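Predicted HD superfamily hydrolase (uncultured Thermotogales bacterium, PDB 2PQ7) binds two iron(III) ions in an all-helical HD domain and probably acts as a metal-dependent hydrolase. Local coordinates at residues 39-44 and 126-131; 70-73 and 77-80; 86-91 and 107-112; 140-145 and 203-208. All coordinates share one frame; numbering follows the deposited sequence. Where two conformers were deposited one is given.

In the fold
Following the chain from the N terminus, helix 35-52 supplies residues 39-44, the first half of interaction 1, whose partner at 126-131 arrives only 82 residues later. Two shorter loops nest one after the other inside the large one: interaction 2 closes the turn from helix 70-76 to helix 80-91, and interaction 3 brings helix 99-111 back beside helix 80-91. Interactions 2 and 3 meet at one iron ion, through His-80 and His-112, while Gln-129 links interaction 1 to the carbonyl of His-112. Interaction 4 follows in series, setting helix 139-147 against the long C-terminal helix 193-217; its centre lies about 31 Å from that of interaction 3.

Interaction 1: 39-44 and 126-131; sequences FRVMEN and KILQDA
The amide ND2 of Asn-44 donates to the carbonyl O of Ala-131 over 2.9 Å, a bond that ties the middle of one helix to the backbone of another. It is nearly straight, with an N-H...O angle of 168°. The amide is turned so that the oxygen lies in its plane, while the donor in turn sits in the carbonyl plane, on a lone pair. The first torsion explains the reach: with CG anti to the carbonyl carbon and beside the backbone N (chi1 -64°), the side chain is directed at Ala-131, whose CB lies 3.8 Å from Asn-44 CB. A leucine in its place would probably leave this carbonyl without its side-chain donor, and the two segments without the hydrogen bond between them.

One turn earlier, Val-41 completes the seam. Its CG1 packs on Ala-131 CB at 3.8 Å and touches Leu-128 CD1 at 4.2 Å, whereas CG2 is near the Ala-131 oxygen. The alanine methyl also rests against the backbone, 3.6 Å from Val-41 O. With so small a residue between them, the local axes approach to 8.8 Å, their directions 126° apart. Val-41 follows the iron ligand His-37 by one turn and Ala-131 immediately precedes another, Asp-132, so this seam joins the first and last ligand-bearing helices of the H...HD...D motif that defines the HD domain.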
loop_
_atom_site.group_PDB
_atom_site.type_symbol
_atom_site.label_atom_id
_atom_site.label_comp_id
_atom_site.label_asym_id
_atom_site.label_seq_id
_atom_site.Cartn_x
_atom_site.Cartn_y
_atom_site.Cartn_z
ATOM N N PHE A 39 3.448 -11.645 -16.026
ATOM C CA PHE A 39 2.012 -11.719 -16.194
ATOM C C PHE A 39 1.362 -10.346 -16.110
ATOM O O PHE A 39 0.466 -10.052 -16.883
ATOM C CB PHE A 39 1.405 -12.647 -15.157
ATOM C CG PHE A 39 1.889 -14.057 -15.258
ATOM C CD1 PHE A 39 2.084 -14.651 -16.494
ATOM C CD2 PHE A 39 2.125 -14.800 -14.117
ATOM C CE1 PHE A 39 2.531 -15.955 -16.598
ATOM C CE2 PHE A 39 2.546 -16.118 -14.208
ATOM C CZ PHE A 39 2.748 -16.697 -15.461
ATOM N N ARG A 40 1.854 -9.476 -15.231
ATOM C CA ARG A 40 1.283 -8.121 -15.151
ATOM C C ARG A 40 1.573 -7.325 -16.430
ATOM O O ARG A 40 0.755 -6.532 -16.894
ATOM C CB ARG A 40 1.794 -7.408 -13.900
ATOM C CG ARG A 40 1.272 -8.078 -12.614
ATOM C CD ARG A 40 1.518 -7.239 -11.413
ATOM N NE ARG A 40 2.924 -6.913 -11.238
ATOM C CZ ARG A 40 3.829 -7.649 -10.575
ATOM N NH1 ARG A 40 3.522 -8.764 -9.954
ATOM N NH2 ARG A 40 5.069 -7.251 -10.560
ATOM N N VAL A 41 2.776 -7.514 -16.979
ATOM C CA VAL A 41 3.147 -6.845 -18.252
ATOM C C VAL A 41 2.238 -7.337 -19.383
ATOM O O VAL A 41 1.763 -6.563 -20.221
ATOM C CB VAL A 41 4.648 -7.018 -18.563
ATOM C CG1 VAL A 41 4.992 -6.409 -19.972
ATOM C CG2 VAL A 41 5.459 -6.299 -17.521
HETATM N N MSE A 42 1.973 -8.630 -19.435
HETATM C CA MSE A 42 1.095 -9.098 -20.452
HETATM C C MSE A 42 -0.335 -8.537 -20.272
HETATM O O MSE A 42 -0.978 -8.192 -21.257
HETATM C CB MSE A 42 1.149 -10.593 -20.557
HETATM C CG MSE A 42 0.268 -11.065 -21.657
HETATM SE SE MSE A 42 -1.423 -11.521 -20.908
HETATM C CE MSE A 42 -0.835 -12.943 -20.370
ATOM N N GLU A 43 -0.801 -8.401 -19.033
ATOM C CA GLU A 43 -2.120 -7.781 -18.799
ATOM C C GLU A 43 -2.115 -6.347 -19.305
ATOM O O GLU A 43 -3.070 -5.925 -19.981
ATOM C CB GLU A 43 -2.494 -7.821 -17.310
ATOM C CG GLU A 43 -2.732 -9.230 -16.806
ATOM C CD GLU A 43 -3.922 -9.918 -17.467
ATOM O OE1 GLU A 43 -4.822 -9.203 -17.970
ATOM O OE2 GLU A 43 -3.957 -11.173 -17.462
ATOM N N ASN A 44 -1.060 -5.588 -19.018
ATOM C CA ASN A 44 -0.940 -4.210 -19.496
ATOM C C ASN A 44 -0.895 -4.169 -21.021
ATOM O O ASN A 44 -1.546 -3.344 -21.661
ATOM C CB ASN A 44 0.319 -3.578 -18.980
ATOM C CG ASN A 44 0.363 -3.437 -17.485
ATOM O OD1 ASN A 44 -0.669 -3.474 -16.810
ATOM N ND2 ASN A 44 1.554 -3.252 -16.964
ATOM N N LYS A 126 6.951 -0.539 -28.920
ATOM C CA LYS A 126 6.476 0.591 -28.172
ATOM C C LYS A 126 5.466 0.149 -27.122
ATOM O O LYS A 126 5.525 0.565 -25.961
ATOM C CB LYS A 126 5.934 1.645 -29.125
ATOM C CG LYS A 126 7.113 2.348 -29.874
ATOM C CD LYS A 126 6.596 3.371 -30.886
ATOM C CE LYS A 126 7.707 3.860 -31.832
ATOM N NZ LYS A 126 7.148 4.550 -33.063
ATOM N N ILE A 127 4.509 -0.682 -27.518
ATOM C CA ILE A 127 3.517 -1.222 -26.600
ATOM C C ILE A 127 4.194 -2.034 -25.514
ATOM O O ILE A 127 3.871 -1.874 -24.320
ATOM C CB ILE A 127 2.489 -2.079 -27.338
ATOM C CG1 ILE A 127 1.642 -1.161 -28.233
ATOM C CG2 ILE A 127 1.630 -2.881 -26.361
ATOM C CD1 ILE A 127 0.722 -1.879 -29.142
ATOM N N LEU A 128 5.175 -2.842 -25.877
ATOM C CA LEU A 128 5.877 -3.688 -24.914
ATOM C C LEU A 128 6.575 -2.840 -23.889
ATOM O O LEU A 128 6.482 -3.103 -22.696
ATOM C CB LEU A 128 6.894 -4.607 -25.601
ATOM C CG LEU A 128 7.762 -5.425 -24.646
ATOM C CD1 LEU A 128 6.910 -6.330 -23.723
ATOM C CD2 LEU A 128 8.761 -6.242 -25.415
ATOM N N GLN A 129 7.331 -1.838 -24.361
ATOM C CA GLN A 129 8.027 -0.967 -23.446
ATOM C C GLN A 129 7.073 -0.234 -22.525
ATOM O O GLN A 129 7.311 -0.196 -21.311
ATOM C CB GLN A 129 8.938 -0.018 -24.187
ATOM C CG GLN A 129 9.828 0.705 -23.260
ATOM C CD GLN A 129 10.982 1.379 -24.002
ATOM O OE1 GLN A 129 10.799 2.370 -24.700
ATOM N NE2 GLN A 129 12.180 0.842 -23.847
ATOM N N ASP A 130 5.946 0.256 -23.030
ATOM C CA ASP A 130 4.981 0.882 -22.186
ATOM C C ASP A 130 4.452 -0.084 -21.132
ATOM O O ASP A 130 4.315 0.277 -19.955
ATOM C CB ASP A 130 3.778 1.389 -22.985
ATOM C CG ASP A 130 4.047 2.659 -23.770
ATOM O OD1 ASP A 130 5.151 3.287 -23.636
ATOM O OD2 ASP A 130 3.103 3.066 -24.504
ATOM N N ALA A 131 4.068 -1.263 -21.563
ATOM C CA ALA A 131 3.497 -2.292 -20.704
ATOM C C ALA A 131 4.455 -2.693 -19.570
ATOM O O ALA A 131 4.040 -2.921 -18.404
ATOM C CB ALA A 131 3.141 -3.498 -21.539
#

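Interaction 2: 70-73 and 77-80; sequences RPHE and GVDH. With FE (Fe (III) ion), chain B; PO4 (phosphate ion), chain E; PO4 (phosphate ion), chain F.
At one iron site of the HD domain, the turn between helices 70-76 and 80-91 folds the ligand His-80 back against Arg-70 and Glu-73. A single carboxylate oxygen, Glu-73 OE1, accepts two bonds from that histidine. Its ring ND1 donates over 2.7 Å from the syn side, whereas its backbone N, 2.8 Å from the same OE1, comes from the anti side and the opposite face of the carboxylate. The oxygen lies close to the imidazole plane, and Arg-113 adds a salt bridge to it. Glu-73 reaches this position by an extended chain, CG anti to the backbone N (chi1 180°). At the far end of the turn, Gly-77 N bonds to Glu-73 O at 2.8 Å.

Arg-70 lies over one face of the same ring: its CG stands 3.9 Å above the His-80 ring centroid in a CH-pi contact. From there NE donates to O3 of one phosphate at 2.9 Å, while NH2 also bonds to that O3 and reaches the other phosphate only weakly. With an alanine in place of Glu-73, His-80 ND1 and N would probably lose their shared acceptor, the ring then held mainly by iron, and Arg-113 would lose one of its acidic partners.

Iron is bound by His-80 NE2 at 2.2 Å, beside His-112, Asp-67, water and an oxygen of each phosphate. The hydrogen bond from ND1 to Glu-73 is consistent with NE2 offering its lone pair to the metal; the phosphates, probably from the crystallisation liquor, are consistent with a pocket suited to anionic groups.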
loop_
_atom_site.group_PDB
_atom_site.type_symbol
_atom_site.label_atom_id
_atom_site.label_comp_id
_atom_site.label_asym_id
_atom_site.label_seq_id
_atom_site.Cartn_x
_atom_site.Cartn_y
_atom_site.Cartn_z
ATOM N N ARG A 70 15.597 -13.520 -18.253
ATOM C CA ARG A 70 16.036 -12.842 -17.017
ATOM C C ARG A 70 16.739 -13.802 -16.052
ATOM O O ARG A 70 17.780 -13.477 -15.497
ATOM C CB ARG A 70 14.889 -12.127 -16.291
ATOM C CG ARG A 70 14.797 -10.686 -16.541
ATOM C CD ARG A 70 15.843 -9.961 -15.755
ATOM N NE ARG A 70 15.739 -8.524 -15.928
ATOM C CZ ARG A 70 16.609 -7.652 -15.440
ATOM N NH1 ARG A 70 17.659 -8.069 -14.753
ATOM N NH2 ARG A 70 16.434 -6.354 -15.662
ATOM N N PRO A 71 16.141 -14.960 -15.821
ATOM C CA PRO A 71 16.844 -15.896 -14.950
ATOM C C PRO A 71 18.224 -16.261 -15.505
ATOM O O PRO A 71 19.202 -16.308 -14.759
ATOM C CB PRO A 71 15.894 -17.114 -14.944
ATOM C CG PRO A 71 14.544 -16.517 -15.156
ATOM C CD PRO A 71 14.780 -15.426 -16.158
ATOM N N HIS A 72 18.326 -16.422 -16.833
ATOM C CA HIS A 72 19.582 -16.732 -17.445
ATOM C C HIS A 72 20.589 -15.589 -17.259
ATOM O O HIS A 72 21.766 -15.876 -17.009
ATOM C CB HIS A 72 19.356 -17.084 -18.908
ATOM C CG HIS A 72 20.615 -17.334 -19.670
ATOM N ND1 HIS A 72 21.265 -18.550 -19.644
ATOM C CD2 HIS A 72 21.337 -16.528 -20.481
ATOM C CE1 HIS A 72 22.342 -18.477 -20.411
ATOM N NE2 HIS A 72 22.411 -17.264 -20.924
ATOM N N GLU A 73 20.122 -14.344 -17.311
ATOM C CA GLU A 73 21.013 -13.183 -17.084
ATOM C C GLU A 73 21.534 -13.195 -15.635
ATOM O O GLU A 73 22.693 -12.890 -15.408
ATOM C CB GLU A 73 20.289 -11.861 -17.352
ATOM C CG GLU A 73 21.188 -10.663 -17.118
ATOM C CD GLU A 73 20.585 -9.336 -17.488
ATOM O OE1 GLU A 73 19.782 -9.260 -18.402
ATOM O OE2 GLU A 73 20.970 -8.332 -16.869
ATOM N N GLY A 77 25.199 -13.136 -16.688
ATOM C CA GLY A 77 25.499 -11.779 -17.035
ATOM C C GLY A 77 25.191 -11.459 -18.490
ATOM O O GLY A 77 25.445 -10.355 -18.908
ATOM N N VAL A 78 24.635 -12.415 -19.235
ATOM C CA VAL A 78 24.293 -12.214 -20.657
ATOM C C VAL A 78 23.017 -11.391 -20.691
ATOM O O VAL A 78 22.026 -11.727 -20.025
ATOM C CB VAL A 78 24.107 -13.544 -21.383
ATOM C CG1 VAL A 78 23.641 -13.305 -22.793
ATOM C CG2 VAL A 78 25.433 -14.334 -21.385
ATOM N N ASP A 79 23.020 -10.308 -21.479
ATOM C CA ASP A 79 21.872 -9.405 -21.545
ATOM C C ASP A 79 20.563 -10.137 -21.951
ATOM O O ASP A 79 20.506 -10.724 -23.028
ATOM C CB ASP A 79 22.134 -8.305 -22.561
ATOM C CG ASP A 79 20.885 -7.482 -22.898
ATOM O OD1 ASP A 79 20.084 -7.089 -22.041
ATOM O OD2 ASP A 79 20.703 -7.203 -24.090
ATOM N N HIS A 80 19.561 -10.044 -21.105
ATOM C CA HIS A 80 18.311 -10.769 -21.308
ATOM C C HIS A 80 17.508 -10.280 -22.537
ATOM O O HIS A 80 16.738 -11.059 -23.151
ATOM C CB HIS A 80 17.437 -10.783 -20.074
ATOM C CG HIS A 80 16.726 -9.499 -19.761
ATOM N ND1 HIS A 80 17.345 -8.419 -19.156
ATOM C CD2 HIS A 80 15.435 -9.138 -19.948
ATOM C CE1 HIS A 80 16.467 -7.441 -19.004
ATOM N NE2 HIS A 80 15.287 -7.865 -19.450
HETATM FE FE FE B . 13.380 -6.789 -19.089
HETATM P P PO4 E . 12.785 -6.432 -15.844
HETATM O O1 PO4 E . 13.563 -5.362 -15.121
HETATM O O2 PO4 E . 12.646 -7.618 -14.874
HETATM O O3 PO4 E . 13.621 -6.868 -17.049
HETATM O O4 PO4 E . 11.367 -5.925 -16.091
HETATM P P PO4 F . 14.545 -3.867 -18.045
HETATM O O1 PO4 F . 15.650 -4.054 -17.013
HETATM O O2 PO4 F . 13.203 -3.665 -17.368
HETATM O O3 PO4 F . 14.481 -5.039 -19.005
HETATM O O4 PO4 F . 14.894 -2.623 -18.824
HETATM O O HOH W 1 11.640 -5.831 -18.852
#

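Interaction 3: 86-91 and 107-112; sequences EYASGL and KAIRSH. With FE (Fe (III) ion), chain B.
The only apolar contact here is between two methyl groups: Ala-88 CB meets Ile-109 CD1 at 3.9 Å, no hydrogen bond passes between the segments, and just 92 Å² is buried. The alpha carbons of Ala-88 and Ile-109 are 8.4 Å apart. That interval is spanned by the longer residue. In Ile-109 a chi1 of -65° sets CG1 next to the backbone N, and the extended second torsion carries CD1 out to the alanine. Near the surface the guanidinium of Arg-110 approaches the backbone of Glu-86, with NH2 4.4 Å from Glu-86 N, but the carboxylate and guanidinium form no salt bridge: Glu-86 OE1 and Arg-110 NH2 remain 6.4 Å apart.

Within the HD domain this pairing sets helix 80-91, which begins at one iron ligand, beside helix 99-111, which leads into another. The same Ile-109 that packs on Ala-88 also holds His-112 through its backbone. His-112 ND1 donates to Ile-109 O over 2.8 Å, the acceptor near the plane of the ring and the donor on a lone pair of the carbonyl. With that nitrogen engaged, the other, His-112 NE2, binds iron at 2.2 Å, where His-80 and Asp-67 are fellow ligands. Gln-129 of helix 123-133 is hydrogen-bonded to the His-112 carbonyl, and the imidazole meets the ring of His-66 edge to face.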
loop_
_atom_site.group_PDB
_atom_site.type_symbol
_atom_site.label_atom_id
_atom_site.label_comp_id
_atom_site.label_asym_id
_atom_site.label_seq_id
_atom_site.Cartn_x
_atom_site.Cartn_y
_atom_site.Cartn_z
ATOM N N GLU A 86 16.812 -13.579 -29.340
ATOM C CA GLU A 86 17.314 -14.746 -30.052
ATOM C C GLU A 86 16.431 -15.993 -29.765
ATOM O O GLU A 86 16.130 -16.767 -30.649
ATOM C CB GLU A 86 18.783 -14.982 -29.640
ATOM C CG GLU A 86 19.401 -16.235 -30.236
ATOM C CD GLU A 86 20.843 -16.482 -29.770
ATOM O OE1 GLU A 86 21.652 -15.517 -29.787
ATOM O OE2 GLU A 86 21.163 -17.662 -29.480
ATOM N N TYR A 87 16.033 -16.116 -28.523
ATOM C CA TYR A 87 15.177 -17.230 -28.114
ATOM C C TYR A 87 13.859 -17.150 -28.860
ATOM O O TYR A 87 13.377 -18.166 -29.403
ATOM C CB TYR A 87 14.947 -17.236 -26.595
ATOM C CG TYR A 87 14.049 -18.368 -26.205
ATOM C CD1 TYR A 87 14.529 -19.642 -26.154
ATOM C CD2 TYR A 87 12.720 -18.151 -25.891
ATOM C CE1 TYR A 87 13.691 -20.715 -25.840
ATOM C CE2 TYR A 87 11.849 -19.225 -25.605
ATOM C CZ TYR A 87 12.353 -20.472 -25.561
ATOM O OH TYR A 87 11.478 -21.519 -25.262
ATOM N N ALA A 88 13.213 -15.999 -28.884
ATOM C CA ALA A 88 11.946 -15.861 -29.618
ATOM C C ALA A 88 12.080 -16.199 -31.080
ATOM O O ALA A 88 11.225 -16.818 -31.685
ATOM C CB ALA A 88 11.408 -14.465 -29.417
ATOM N N SER A 89 13.188 -15.804 -31.691
ATOM C CA SER A 89 13.442 -16.145 -33.105
ATOM C C SER A 89 13.615 -17.623 -33.379
ATOM O O SER A 89 13.463 -18.064 -34.511
ATOM C CB SER A 89 14.696 -15.421 -33.605
ATOM O OG SER A 89 14.476 -14.048 -33.627
ATOM N N GLY A 90 14.031 -18.367 -32.377
ATOM C CA GLY A 90 14.121 -19.790 -32.516
ATOM C C GLY A 90 12.824 -20.509 -32.215
ATOM O O GLY A 90 12.424 -21.392 -32.932
ATOM N N LEU A 91 12.147 -20.085 -31.158
ATOM C CA LEU A 91 10.935 -20.770 -30.697
ATOM C C LEU A 91 9.751 -20.548 -31.636
ATOM O O LEU A 91 9.076 -21.487 -32.027
ATOM C CB LEU A 91 10.531 -20.269 -29.308
ATOM C CG LEU A 91 9.146 -20.749 -28.813
ATOM C CD1 LEU A 91 9.274 -22.231 -28.489
ATOM C CD2 LEU A 91 8.729 -19.990 -27.603
ATOM N N LYS A 107 12.402 -8.222 -32.399
ATOM C CA LYS A 107 12.971 -6.878 -32.361
ATOM C C LYS A 107 12.367 -6.175 -31.164
ATOM O O LYS A 107 13.053 -5.392 -30.457
ATOM C CB LYS A 107 12.621 -6.132 -33.644
ATOM C CG LYS A 107 13.262 -4.734 -33.711
ATOM C CD LYS A 107 12.955 -3.998 -35.084
ATOM N N ALA A 108 11.090 -6.368 -30.882
ATOM C CA ALA A 108 10.483 -5.713 -29.737
ATOM C C ALA A 108 11.163 -6.118 -28.456
ATOM O O ALA A 108 11.423 -5.307 -27.567
ATOM C CB ALA A 108 8.988 -6.036 -29.672
ATOM N N ILE A 109 11.460 -7.388 -28.305
ATOM C CA ILE A 109 12.113 -7.856 -27.101
ATOM C C ILE A 109 13.524 -7.307 -27.040
ATOM O O ILE A 109 14.032 -6.898 -25.998
ATOM C CB ILE A 109 12.130 -9.398 -27.073
ATOM C CG1 ILE A 109 10.673 -9.924 -26.968
ATOM C CG2 ILE A 109 13.047 -9.953 -25.935
ATOM C CD1 ILE A 109 10.538 -11.438 -27.181
ATOM N N ARG A 110 14.175 -7.317 -28.185
ATOM C CA ARG A 110 15.549 -6.842 -28.249
ATOM C C ARG A 110 15.684 -5.403 -27.814
ATOM O O ARG A 110 16.713 -5.019 -27.226
ATOM C CB ARG A 110 16.074 -6.996 -29.661
ATOM C CG ARG A 110 17.558 -6.692 -29.834
ATOM C CD ARG A 110 17.974 -6.904 -31.265
ATOM N NE ARG A 110 17.771 -8.286 -31.674
ATOM C CZ ARG A 110 18.686 -9.254 -31.642
ATOM N NH1 ARG A 110 19.939 -9.017 -31.223
ATOM N NH2 ARG A 110 18.332 -10.484 -32.052
ATOM N N SER A 111 14.659 -4.604 -28.089
ATOM C CA SER A 111 14.669 -3.160 -27.812
ATOM C C SER A 111 14.084 -2.721 -26.477
ATOM O O SER A 111 14.117 -1.531 -26.140
ATOM C CB SER A 111 13.863 -2.436 -28.902
ATOM O OG SER A 111 14.301 -2.799 -30.189
ATOM N N HIS A 112 13.528 -3.647 -25.700
ATOM C CA HIS A 112 12.736 -3.253 -24.546
ATOM C C HIS A 112 13.373 -2.541 -23.358
ATOM O O HIS A 112 12.653 -1.874 -22.634
ATOM C CB HIS A 112 11.840 -4.414 -24.059
ATOM C CG HIS A 112 12.485 -5.334 -23.056
ATOM N ND1 HIS A 112 13.164 -6.479 -23.408
ATOM C CD2 HIS A 112 12.485 -5.295 -21.702
ATOM C CE1 HIS A 112 13.585 -7.086 -22.309
ATOM N NE2 HIS A 112 13.179 -6.390 -21.252
HETATM FE FE FE B . 13.380 -6.789 -19.089
HETATM O O HOH W 1 11.640 -5.831 -18.852
#

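Interaction 4: 140-145 and 203-208; sequences VAIARV and YSFVVE
Ile-142 and Val-206 mark the nearest approach of two helical segments, 140-145 and 203-208, with their alpha carbons 7.4 Å apart. Each segment is a run of regular helix inside a longer one, its backbone amides bonded four residues back, as from Arg-144 N to Val-140 O at 2.9 Å. No hydrogen bond crosses between them, and the contact, burying 110 Å², is made by apolar side chains.

One methyl does the touching from the first helix. Ile-142 CD1 sits 4.0 Å from Val-206 CG2 and 4.1 Å from Phe-205 CE2, so that it lodges between two successive residues of its partner. The isoleucine reaches across with chi1 at -69° and an extended chi2. The side chains of Ile-142 and Val-206 slide past each other in opposite directions, whereas those of Ile-142 and Phe-205 cross at about a right angle. The ring comes within range because its CG is anti to the backbone N (chi1 -178°), which brings Phe-205 CD2 as well as CE2 within 4.2 Å of Ile-142 CD1.

Phe-205 also meets Phe-205 of the second subunit, the two ring planes about 15° apart, and Val-140 N is hydrogen-bonded to Glu-216 of that subunit. Far from the iron ions, this is plain aliphatic and aromatic helix packing, in which helix 139-147 packs against the long C-terminal helix 193-217 and both are drawn into the helical interface of the dimer.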
loop_
_atom_site.group_PDB
_atom_site.type_symbol
_atom_site.label_atom_id
_atom_site.label_comp_id
_atom_site.label_asym_id
_atom_site.label_seq_id
_atom_site.Cartn_x
_atom_site.Cartn_y
_atom_site.Cartn_z
ATOM N N VAL A 140 0.076 -2.509 -6.886
ATOM C CA VAL A 140 0.975 -3.643 -6.673
ATOM C C VAL A 140 2.382 -3.153 -6.412
ATOM O O VAL A 140 3.070 -3.685 -5.535
ATOM C CB VAL A 140 0.933 -4.671 -7.846
ATOM C CG1 VAL A 140 1.943 -5.780 -7.620
ATOM C CG2 VAL A 140 -0.461 -5.264 -7.995
ATOM N N ALA A 141 2.826 -2.133 -7.150
ATOM C CA ALA A 141 4.138 -1.525 -6.915
ATOM C C ALA A 141 4.275 -0.987 -5.458
ATOM O O ALA A 141 5.302 -1.174 -4.828
ATOM C CB ALA A 141 4.385 -0.411 -7.924
ATOM N N ILE A 142 3.239 -0.306 -4.978
ATOM C CA ILE A 142 3.206 0.164 -3.589
ATOM C C ILE A 142 3.353 -1.022 -2.643
ATOM O O ILE A 142 4.150 -0.982 -1.713
ATOM C CB ILE A 142 1.913 0.944 -3.267
ATOM C CG1 ILE A 142 1.869 2.283 -4.000
ATOM C CG2 ILE A 142 1.780 1.169 -1.755
ATOM C CD1 ILE A 142 0.457 2.887 -4.089
ATOM N N ALA A 143 2.549 -2.058 -2.837
ATOM C CA ALA A 143 2.640 -3.233 -1.999
ATOM C C ALA A 143 4.068 -3.815 -2.028
ATOM O O ALA A 143 4.590 -4.224 -0.977
ATOM C CB ALA A 143 1.619 -4.267 -2.383
ATOM N N ARG A 144 4.716 -3.836 -3.206
ATOM C CA ARG A 144 6.074 -4.388 -3.278
ATOM C C ARG A 144 7.053 -3.607 -2.471
ATOM O O ARG A 144 7.947 -4.182 -1.859
ATOM C CB ARG A 144 6.629 -4.422 -4.717
ATOM C CG ARG A 144 6.359 -5.675 -5.476
ATOM C CD ARG A 144 7.388 -5.821 -6.660
ATOM N NE ARG A 144 7.420 -4.625 -7.507
ATOM C CZ ARG A 144 6.445 -4.290 -8.342
ATOM N NH1 ARG A 144 5.354 -5.049 -8.437
ATOM N NH2 ARG A 144 6.545 -3.172 -9.065
ATOM N N VAL A 145 6.932 -2.294 -2.497
ATOM C CA VAL A 145 7.861 -1.468 -1.742
ATOM C C VAL A 145 7.783 -1.840 -0.265
ATOM O O VAL A 145 8.805 -2.042 0.381
ATOM C CB VAL A 145 7.590 0.036 -1.931
ATOM C CG1 VAL A 145 8.410 0.870 -0.934
ATOM C CG2 VAL A 145 7.904 0.452 -3.353
ATOM N N TYR A 203 -0.240 6.916 -11.338
ATOM C CA TYR A 203 0.595 7.901 -10.671
ATOM C C TYR A 203 -0.240 8.759 -9.695
ATOM O O TYR A 203 0.194 9.043 -8.575
ATOM C CB TYR A 203 1.271 8.769 -11.727
ATOM C CG TYR A 203 2.290 9.728 -11.183
ATOM C CD1 TYR A 203 1.925 11.002 -10.762
ATOM C CD2 TYR A 203 3.616 9.356 -11.071
ATOM C CE1 TYR A 203 2.854 11.880 -10.250
ATOM C CE2 TYR A 203 4.558 10.231 -10.562
ATOM C CZ TYR A 203 4.170 11.492 -10.152
ATOM O OH TYR A 203 5.112 12.365 -9.637
ATOM N N SER A 204 -1.427 9.171 -10.121
ATOM C CA SER A 204 -2.304 9.956 -9.250
ATOM C C SER A 204 -2.784 9.128 -8.041
ATOM O O SER A 204 -3.095 9.695 -6.981
ATOM C CB SER A 204 -3.481 10.520 -10.024
ATOM O OG SER A 204 -3.021 11.418 -11.007
ATOM N N PHE A 205 -2.902 7.809 -8.210
ATOM C CA PHE A 205 -3.232 6.929 -7.094
ATOM C C PHE A 205 -2.046 6.834 -6.139
ATOM O O PHE A 205 -2.225 6.909 -4.903
ATOM C CB PHE A 205 -3.679 5.525 -7.567
ATOM C CG PHE A 205 -4.070 4.624 -6.435
ATOM C CD1 PHE A 205 -5.252 4.848 -5.785
ATOM C CD2 PHE A 205 -3.217 3.654 -5.962
ATOM C CE1 PHE A 205 -5.637 4.061 -4.716
ATOM C CE2 PHE A 205 -3.604 2.849 -4.864
ATOM C CZ PHE A 205 -4.798 3.086 -4.253
ATOM N N VAL A 206 -0.848 6.700 -6.678
ATOM C CA VAL A 206 0.363 6.649 -5.869
ATOM C C VAL A 206 0.535 7.945 -5.068
ATOM O O VAL A 206 0.858 7.882 -3.876
ATOM C CB VAL A 206 1.612 6.326 -6.705
ATOM C CG1 VAL A 206 2.879 6.415 -5.853
ATOM C CG2 VAL A 206 1.488 4.943 -7.337
ATOM N N VAL A 207 0.286 9.092 -5.694
ATOM C CA VAL A 207 0.405 10.382 -5.017
ATOM C C VAL A 207 -0.586 10.453 -3.862
ATOM O O VAL A 207 -0.211 10.813 -2.736
ATOM C CB VAL A 207 0.239 11.570 -5.996
ATOM C CG1 VAL A 207 0.075 12.880 -5.240
ATOM C CG2 VAL A 207 1.422 11.616 -6.967
ATOM N N GLU A 208 -1.840 10.099 -4.124
ATOM C CA GLU A 208 -2.840 10.065 -3.072
ATOM C C GLU A 208 -2.425 9.133 -1.923
ATOM O O GLU A 208 -2.615 9.470 -0.745
ATOM C CB GLU A 208 -4.193 9.627 -3.596
ATOM C CG GLU A 208 -5.289 9.640 -2.501
ATOM C CD GLU A 208 -6.662 9.335 -3.019
ATOM O OE1 GLU A 208 -6.855 9.324 -4.258
ATOM O OE2 GLU A 208 -7.565 9.077 -2.209
#